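Local structure of hypothetical protein, IPT/TIG domain protein (Bacteroides ovatus, 4HW6) at residues 165-168 with 173-176; 196-201 with 207-212; 346-351 with 369-374. The protein is of unknown function but probably serves as an auxiliary nutrient-binding protein, joining an IPT/TIG domain to a six-bladed beta-propeller that may bind carbohydrate. All blocks are in the same frame, centred on the assembly; numbering follows the deposited sequence. Where two conformers were deposited one is given.

Contact 1. Residues 165-168 with 173-176; sequences RHVD and YVDI
Arg165 folds its side chain across the neighbouring strand, laying one face of its guanidinium against Ile176, whose CG1 stands 3.4 Å from Arg165 NE and lies toward the rim of the flat group. Bends at chi2 and chi3 (-60° and -61°) turn the chain back over the backbone of 173-176, where NE donates to Asp175 O at 2.9 Å and NH2 to Val174 O at 3.1 Å. Both donors sit above the carbonyl planes. Asp175 O is thus gripped twice, since His166 N reaches it from the opposite face of its plane. Arginine suits the place because it supplies N-H groups to backbone oxygens while its methylenes and flat face pack on apolar neighbours; NH2 also bonds Leu128 O. An alanine here removes NE and NH2, which would probably leave Val174 O and Leu128 O short of a donor, Asp175 O with the backbone bond from His166 N alone, and a gap beside Ile176 CG1. Val167 and Val174 share that face of the sheet and pack on Leu115 of strand 109-115. On the other face a water bridges His166 ND1, 2.7 Å away, and Asp175 OD2, while His166 NE2 bonds Asp154 and the ring stacks on Tyr156. Asp168 and Tyr173 close the pairing with two backbone bonds. The arrangement is an antiparallel beta hairpin within one blade of the beta-propeller.

Contact 2. Residues 196-201 with 207-212; sequences VVVDDQ and TGIYLF
An antiparallel beta hairpin, formed by the two middle strands of a four-stranded propeller blade, pairs 196-199 with 207-212. Val197 and Tyr210 form its hydrogen-bonded pair: Val197 N gives to Tyr210 O at 3.0 Å and Tyr210 N returns to Val197 O at 2.9 Å, both bonds nearly straight. Nearer the turn, Asp199 N donates to Gly208 O at 2.8 Å. Beta-branched residues suit these extended strands, Val196, Val198 and Ile209 on one face and Val197 on the other. Val196 CG1 presses on Ile209 CG2 at 3.4 Å, tighter than usual van der Waals contact, and the pair meets Ile242 and Tyr244 of strand 242-244 in the next blade. On the other face Val197 CG2 stands 3.8 Å from Phe212 CE1, the phenyl ring also receiving Lys177 in a cation-pi contact. Tyr210, with CG anti to its carbonyl carbon (chi1 -72°), runs alongside Asp199, the ring and carboxylate planes 36° apart. Asp199 OD1 accepts from Gln183 N, tying the hairpin end to the preceding loop. From its own strand the tyrosine ring takes Thr207 CG2 over one face, 3.5 Å above the ring plane and over its centre; from the partner strand Asp199 CB lies in plane at the edge, 3.7 Å from Tyr210 CE2.

Contact 3. Residues 346-351 with 369-374; sequences EAYAGE and VLTPEG
With chi1 at -56°, Tyr348 sets CG anti to its carbonyl carbon and aims the side chain at the turn beyond strand 366-370, while chi2 of -19° sets the ring rotation that presents CE2 to Pro372. Here a loop packs against a type I beta turn at the surface of a propeller blade: 346-351 lies in the loop between strands 337-344 and 355-361, whereas 371-374 is the turn, leading into strand 375-380. Tyr348 and Pro372 approach from opposite directions, and Tyr348 CE2 comes 3.6 Å from Pro372 CD. Pro372 CG lies a little farther from Tyr348 CE2, at 3.9 Å, so the pyrrolidine touches the tyrosine through two methylenes. Tyrosine fits because its length carries it over to the turn, its ring offers apolar carbon to proline, and its hydroxyl finds a polar partner in Asp356 OD1. Asp356, on strand 355-361, is also touched by Thr371 and Pro372, and so helps to join the two segments. Proline suits the second position of a type I turn, where its restricted phi, here -61°, is the angle needed, and Gly374 takes the positive phi at the end; Gly374 N closes the turn on Thr371 O at 2.8 Å. The tyrosine loop has a turn of its own, type II from Tyr348 to Glu351, with Gly350 at positive phi and Glu351 N bonded to Tyr348 O at 2.9 Å. Thr371 meets the aromatic side chain at about a right angle. Thr371 OG1 is hydrogen-bonded to Arg375 N, while Thr371 CB and CG2 each lie 3.7 Å from Tyr348 OH.

How the contacts relate
The contacts follow one another along the chain, contact 1 closing before contact 2 opens and contact 2 before contact 3, and each belongs to a different antiparallel sheet of the propeller. Contacts 1 and 2 are hairpins in successive sheets, their centres about 20 Å apart and their nearest atoms about 9 Å apart. Contact 3 lies about 33 Å, centre to centre, from either, and on the opposite side of the chain's centre from contact 1. None touches another. Three different blades are therefore involved: in two of them the contact holds neighbouring strands together, and in the third it holds a loop against a turn within the blade.

Contact 1. Residues 165-168 with 173-176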
loop_
_atom_site.group_PDB
_atom_site.type_symbol
_atom_site.label_atom_id
_atom_site.label_comp_id
_atom_site.label_asym_id
_atom_site.label_seq_id
_atom_site.Cartn_x
_atom_site.Cartn_y
_atom_site.Cartn_z
ATOM N N ARG A 165 -9.709 -10.209 -9.566
ATOM C CA ARG A 165 -10.683 -9.453 -8.758
ATOM C C ARG A 165 -10.571 -7.948 -8.962
ATOM O O ARG A 165 -9.512 -7.428 -9.351
ATOM C CB ARG A 165 -10.524 -9.773 -7.261
ATOM C CG ARG A 165 -10.572 -11.261 -6.908
ATOM C CD ARG A 165 -11.874 -11.926 -7.293
ATOM N NE ARG A 165 -13.042 -11.355 -6.616
ATOM C CZ ARG A 165 -13.744 -11.951 -5.642
ATOM N NH1 ARG A 165 -13.405 -13.150 -5.170
ATOM N NH2 ARG A 165 -14.785 -11.325 -5.109
ATOM N N HIS A 166 -11.678 -7.276 -8.684
ATOM C CA HIS A 166 -11.785 -5.809 -8.824
ATOM C C HIS A 166 -12.433 -5.240 -7.569
ATOM O O HIS A 166 -13.612 -5.488 -7.311
ATOM C CB HIS A 166 -12.617 -5.484 -10.039
ATOM C CG HIS A 166 -13.014 -4.046 -10.150
ATOM N ND1 HIS A 166 -14.169 -3.653 -10.791
ATOM C CD2 HIS A 166 -12.425 -2.910 -9.706
ATOM C CE1 HIS A 166 -14.273 -2.333 -10.741
ATOM N NE2 HIS A 166 -13.231 -1.855 -10.081
ATOM N N VAL A 167 -11.654 -4.473 -6.824
ATOM C CA VAL A 167 -12.130 -3.778 -5.657
ATOM C C VAL A 167 -12.595 -2.392 -6.112
ATOM O O VAL A 167 -11.789 -1.578 -6.565
ATOM C CB VAL A 167 -11.045 -3.655 -4.574
ATOM C CG1 VAL A 167 -11.579 -2.893 -3.384
ATOM C CG2 VAL A 167 -10.523 -5.034 -4.134
ATOM N N ASP A 168 -13.894 -2.149 -5.983
ATOM C CA ASP A 168 -14.567 -0.909 -6.392
ATOM C C ASP A 168 -14.917 -0.122 -5.137
ATOM O O ASP A 168 -15.883 -0.437 -4.439
ATOM C CB ASP A 168 -15.816 -1.289 -7.185
ATOM C CG ASP A 168 -16.660 -0.104 -7.630
ATOM O OD1 ASP A 168 -16.477 1.043 -7.168
ATOM O OD2 ASP A 168 -17.570 -0.356 -8.434
ATOM N N TYR A 173 -17.680 -2.751 -3.457
ATOM C CA TYR A 173 -17.989 -4.054 -4.046
ATOM C C TYR A 173 -16.711 -4.699 -4.547
ATOM O O TYR A 173 -15.829 -4.002 -5.042
ATOM C CB TYR A 173 -18.956 -3.860 -5.208
ATOM C CG TYR A 173 -19.635 -5.131 -5.661
ATOM C CD1 TYR A 173 -20.793 -5.570 -5.036
ATOM C CD2 TYR A 173 -19.130 -5.890 -6.729
ATOM C CE1 TYR A 173 -21.447 -6.726 -5.454
ATOM C CE2 TYR A 173 -19.787 -7.047 -7.148
ATOM C CZ TYR A 173 -20.931 -7.457 -6.501
ATOM O OH TYR A 173 -21.571 -8.610 -6.890
ATOM N N VAL A 174 -16.600 -6.018 -4.392
ATOM C CA VAL A 174 -15.449 -6.767 -4.905
ATOM C C VAL A 174 -15.935 -7.741 -5.965
ATOM O O VAL A 174 -16.481 -8.784 -5.644
ATOM C CB VAL A 174 -14.660 -7.546 -3.830
ATOM C CG1 VAL A 174 -13.373 -8.115 -4.442
ATOM C CG2 VAL A 174 -14.324 -6.652 -2.624
ATOM N N ASP A 175 -15.721 -7.383 -7.231
ATOM C CA ASP A 175 -16.206 -8.176 -8.344
ATOM C C ASP A 175 -15.176 -9.218 -8.753
ATOM O O ASP A 175 -14.019 -9.189 -8.344
ATOM C CB ASP A 175 -16.508 -7.267 -9.539
ATOM C CG ASP A 175 -17.624 -7.797 -10.432
ATOM O OD1 ASP A 175 -18.164 -8.907 -10.205
ATOM O OD2 ASP A 175 -17.968 -7.070 -11.383
ATOM N N ILE A 176 -15.639 -10.162 -9.547
ATOM C CA ILE A 176 -14.790 -11.115 -10.271
ATOM C C ILE A 176 -14.827 -10.728 -11.740
ATOM O O ILE A 176 -15.911 -10.611 -12.345
ATOM C CB ILE A 176 -15.319 -12.555 -10.148
ATOM C CG1 ILE A 176 -15.251 -13.010 -8.681
ATOM C CG2 ILE A 176 -14.505 -13.505 -11.066
ATOM C CD1 ILE A 176 -15.925 -14.337 -8.398
HETATM O O HOH W 1 -16.254 -4.886 -12.050
#

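Contact 2. Residues 196-201 with 207-212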
loop_
_atom_site.group_PDB
_atom_site.type_symbol
_atom_site.label_atom_id
_atom_site.label_comp_id
_atom_site.label_asym_id
_atom_site.label_seq_id
_atom_site.Cartn_x
_atom_site.Cartn_y
_atom_site.Cartn_z
ATOM N N VAL A 196 -3.192 -4.004 -19.142
ATOM C CA VAL A 196 -2.360 -5.082 -19.673
ATOM C C VAL A 196 -2.426 -6.260 -18.721
ATOM O O VAL A 196 -2.349 -6.080 -17.506
ATOM C CB VAL A 196 -0.875 -4.625 -19.775
ATOM C CG1 VAL A 196 -0.011 -5.672 -20.471
ATOM C CG2 VAL A 196 -0.782 -3.294 -20.498
ATOM N N VAL A 197 -2.617 -7.460 -19.255
ATOM C CA VAL A 197 -2.598 -8.675 -18.444
ATOM C C VAL A 197 -1.725 -9.721 -19.140
ATOM O O VAL A 197 -1.893 -10.000 -20.345
ATOM C CB VAL A 197 -4.008 -9.257 -18.244
ATOM C CG1 VAL A 197 -3.940 -10.525 -17.396
ATOM C CG2 VAL A 197 -4.951 -8.234 -17.603
ATOM N N VAL A 198 -0.808 -10.300 -18.381
ATOM C CA VAL A 198 0.073 -11.333 -18.895
ATOM C C VAL A 198 -0.565 -12.690 -18.687
ATOM O O VAL A 198 -1.049 -12.979 -17.598
ATOM C CB VAL A 198 1.456 -11.274 -18.205
ATOM C CG1 VAL A 198 2.312 -12.498 -18.599
ATOM C CG2 VAL A 198 2.147 -9.985 -18.612
ATOM N N ASP A 199 -0.574 -13.531 -19.723
ATOM C CA ASP A 199 -0.985 -14.935 -19.617
ATOM C C ASP A 199 0.289 -15.775 -19.672
ATOM O O ASP A 199 0.992 -15.735 -20.675
ATOM C CB ASP A 199 -1.873 -15.311 -20.786
ATOM C CG ASP A 199 -2.461 -16.732 -20.690
ATOM O OD1 ASP A 199 -2.383 -17.399 -19.615
ATOM O OD2 ASP A 199 -3.084 -17.159 -21.705
ATOM N N ASP A 200 0.575 -16.515 -18.605
ATOM C CA ASP A 200 1.726 -17.427 -18.557
ATOM C C ASP A 200 1.284 -18.775 -19.116
ATOM O O ASP A 200 0.585 -19.541 -18.428
ATOM C CB ASP A 200 2.229 -17.559 -17.115
ATOM C CG ASP A 200 3.368 -18.577 -16.965
ATOM O OD1 ASP A 200 3.883 -19.121 -17.974
ATOM O OD2 ASP A 200 3.722 -18.848 -15.805
ATOM N N GLN A 201 1.631 -19.035 -20.377
ATOM C CA GLN A 201 1.163 -20.233 -21.075
ATOM C C GLN A 201 2.279 -20.820 -21.942
ATOM O O GLN A 201 3.252 -20.154 -22.263
ATOM C CB GLN A 201 -0.115 -19.958 -21.881
ATOM C CG GLN A 201 0.007 -18.861 -22.941
ATOM C CD GLN A 201 0.745 -19.338 -24.179
ATOM O OE1 GLN A 201 0.549 -20.474 -24.645
ATOM N NE2 GLN A 201 1.591 -18.470 -24.736
ATOM N N THR A 207 -0.875 -16.121 -27.545
ATOM C CA THR A 207 -0.770 -14.806 -26.936
ATOM C C THR A 207 -0.247 -14.906 -25.518
ATOM O O THR A 207 -0.692 -15.738 -24.728
ATOM C CB THR A 207 -2.137 -14.086 -26.938
ATOM O OG1 THR A 207 -2.613 -13.994 -28.295
ATOM C CG2 THR A 207 -2.053 -12.686 -26.292
ATOM N N GLY A 208 0.718 -14.051 -25.207
ATOM C CA GLY A 208 1.230 -13.927 -23.863
ATOM C C GLY A 208 0.879 -12.632 -23.159
ATOM O O GLY A 208 0.927 -12.571 -21.921
ATOM N N ILE A 209 0.544 -11.603 -23.926
ATOM C CA ILE A 209 0.196 -10.317 -23.347
ATOM C C ILE A 209 -1.105 -9.876 -24.008
ATOM O O ILE A 209 -1.206 -9.800 -25.236
ATOM C CB ILE A 209 1.285 -9.248 -23.522
ATOM C CG1 ILE A 209 2.640 -9.777 -23.066
ATOM C CG2 ILE A 209 0.883 -7.990 -22.758
ATOM C CD1 ILE A 209 3.771 -8.762 -23.178
ATOM N N TYR A 210 -2.100 -9.651 -23.167
ATOM C CA TYR A 210 -3.426 -9.227 -23.574
ATOM C C TYR A 210 -3.668 -7.801 -23.118
ATOM O O TYR A 210 -2.989 -7.325 -22.193
ATOM C CB TYR A 210 -4.483 -10.106 -22.939
ATOM C CG TYR A 210 -4.576 -11.503 -23.480
ATOM C CD1 TYR A 210 -5.357 -11.771 -24.606
ATOM C CD2 TYR A 210 -3.890 -12.555 -22.882
ATOM C CE1 TYR A 210 -5.471 -13.041 -25.119
ATOM C CE2 TYR A 210 -4.008 -13.855 -23.395
ATOM C CZ TYR A 210 -4.811 -14.088 -24.503
ATOM O OH TYR A 210 -4.968 -15.358 -25.069
ATOM N N LEU A 211 -4.618 -7.140 -23.773
ATOM C CA LEU A 211 -5.037 -5.791 -23.399
ATOM C C LEU A 211 -6.551 -5.751 -23.242
ATOM O O LEU A 211 -7.278 -6.305 -24.079
ATOM C CB LEU A 211 -4.581 -4.807 -24.481
ATOM C CG LEU A 211 -4.849 -3.313 -24.278
ATOM C CD1 LEU A 211 -3.725 -2.484 -24.894
ATOM C CD2 LEU A 211 -6.188 -2.925 -24.885
ATOM N N PHE A 212 -7.036 -5.080 -22.187
ATOM C CA PHE A 212 -8.464 -4.789 -22.042
ATOM C C PHE A 212 -8.620 -3.277 -22.167
ATOM O O PHE A 212 -7.960 -2.513 -21.447
ATOM C CB PHE A 212 -9.016 -5.269 -20.697
ATOM C CG PHE A 212 -9.006 -6.764 -20.536
ATOM C CD1 PHE A 212 -7.845 -7.432 -20.104
ATOM C CD2 PHE A 212 -10.127 -7.508 -20.816
ATOM C CE1 PHE A 212 -7.831 -8.808 -19.980
ATOM C CE2 PHE A 212 -10.117 -8.896 -20.687
ATOM C CZ PHE A 212 -8.973 -9.539 -20.276
#

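Contact 3. Residues 346-351 with 369-374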
loop_
_atom_site.group_PDB
_atom_site.type_symbol
_atom_site.label_atom_id
_atom_site.label_comp_id
_atom_site.label_asym_id
_atom_site.label_seq_id
_atom_site.Cartn_x
_atom_site.Cartn_y
_atom_site.Cartn_z
ATOM N N GLU A 346 9.030 11.328 2.604
ATOM C CA GLU A 346 9.245 12.765 2.813
ATOM C C GLU A 346 10.597 13.117 3.443
ATOM O O GLU A 346 11.123 14.191 3.188
ATOM C CB GLU A 346 8.077 13.373 3.609
ATOM C CG GLU A 346 6.786 13.463 2.794
ATOM C CD GLU A 346 6.953 14.262 1.498
ATOM O OE1 GLU A 346 7.443 15.415 1.565
ATOM O OE2 GLU A 346 6.607 13.735 0.411
ATOM N N ALA A 347 11.183 12.205 4.217
ATOM C CA ALA A 347 12.548 12.379 4.687
ATOM C C ALA A 347 13.585 12.504 3.553
ATOM O O ALA A 347 14.656 13.043 3.765
ATOM C CB ALA A 347 12.932 11.255 5.631
ATOM N N TYR A 348 13.270 12.008 2.358
ATOM C CA TYR A 348 14.181 12.088 1.215
ATOM C C TYR A 348 13.913 13.289 0.306
ATOM O O TYR A 348 14.491 13.365 -0.783
ATOM C CB TYR A 348 14.059 10.848 0.326
ATOM C CG TYR A 348 14.286 9.491 0.989
ATOM C CD1 TYR A 348 14.953 9.375 2.212
ATOM C CD2 TYR A 348 13.880 8.324 0.347
ATOM C CE1 TYR A 348 15.172 8.129 2.795
ATOM C CE2 TYR A 348 14.092 7.085 0.924
ATOM C CZ TYR A 348 14.730 6.997 2.156
ATOM O OH TYR A 348 14.938 5.735 2.700
ATOM N N ALA A 349 13.032 14.198 0.720
ATOM C CA ALA A 349 12.650 15.345 -0.119
ATOM C C ALA A 349 13.888 16.060 -0.649
ATOM O O ALA A 349 14.783 16.443 0.116
ATOM C CB ALA A 349 11.766 16.322 0.662
ATOM N N GLY A 350 13.937 16.203 -1.970
ATOM C CA GLY A 350 15.024 16.890 -2.656
ATOM C C GLY A 350 16.242 16.049 -2.980
ATOM O O GLY A 350 17.175 16.535 -3.601
ATOM N N GLU A 351 16.254 14.786 -2.567
ATOM C CA GLU A 351 17.388 13.911 -2.871
ATOM C C GLU A 351 17.145 13.346 -4.255
ATOM O O GLU A 351 16.033 13.454 -4.769
ATOM C CB GLU A 351 17.554 12.837 -1.786
ATOM C CG GLU A 351 17.740 13.477 -0.413
ATOM C CD GLU A 351 18.224 12.540 0.683
ATOM O OE1 GLU A 351 18.790 13.059 1.673
ATOM O OE2 GLU A 351 18.045 11.304 0.576
ATOM N N VAL A 369 11.517 -3.263 3.255
ATOM C CA VAL A 369 11.807 -2.019 2.551
ATOM C C VAL A 369 13.225 -2.055 2.067
ATOM O O VAL A 369 14.126 -2.413 2.836
ATOM C CB VAL A 369 11.615 -0.800 3.455
ATOM C CG1 VAL A 369 11.778 0.481 2.646
ATOM C CG2 VAL A 369 10.251 -0.832 4.103
ATOM N N LEU A 370 13.416 -1.694 0.799
ATOM C CA LEU A 370 14.741 -1.476 0.219
ATOM C C LEU A 370 14.900 0.025 0.003
ATOM O O LEU A 370 14.124 0.641 -0.735
ATOM C CB LEU A 370 14.846 -2.240 -1.105
ATOM C CG LEU A 370 16.129 -2.026 -1.931
ATOM C CD1 LEU A 370 17.389 -2.397 -1.147
ATOM C CD2 LEU A 370 16.021 -2.850 -3.206
ATOM N N THR A 371 15.900 0.613 0.643
ATOM C CA THR A 371 16.129 2.049 0.545
ATOM C C THR A 371 17.092 2.346 -0.588
ATOM O O THR A 371 17.739 1.426 -1.107
ATOM C CB THR A 371 16.680 2.606 1.857
ATOM O OG1 THR A 371 18.026 2.120 2.058
ATOM C CG2 THR A 371 15.799 2.162 3.015
ATOM N N PRO A 372 17.173 3.620 -0.991
ATOM C CA PRO A 372 18.077 3.964 -2.086
ATOM C C PRO A 372 19.554 3.671 -1.821
ATOM O O PRO A 372 20.292 3.455 -2.767
ATOM C CB PRO A 372 17.860 5.461 -2.264
ATOM C CG PRO A 372 16.442 5.665 -1.826
ATOM C CD PRO A 372 16.276 4.743 -0.644
ATOM N N GLU A 373 19.985 3.624 -0.569
ATOM C CA GLU A 373 21.368 3.206 -0.307
ATOM C C GLU A 373 21.583 1.699 -0.457
ATOM O O GLU A 373 22.715 1.224 -0.415
ATOM C CB GLU A 373 21.834 3.693 1.065
ATOM C CG GLU A 373 21.266 2.957 2.270
ATOM C CD GLU A 373 21.897 3.402 3.600
ATOM O OE1 GLU A 373 22.997 3.979 3.579
ATOM O OE2 GLU A 373 21.289 3.176 4.674
ATOM N N GLY A 374 20.502 0.942 -0.643
ATOM C CA GLY A 374 20.581 -0.488 -0.680
ATOM C C GLY A 374 20.344 -1.206 0.640
ATOM O O GLY A 374 20.572 -2.412 0.730
#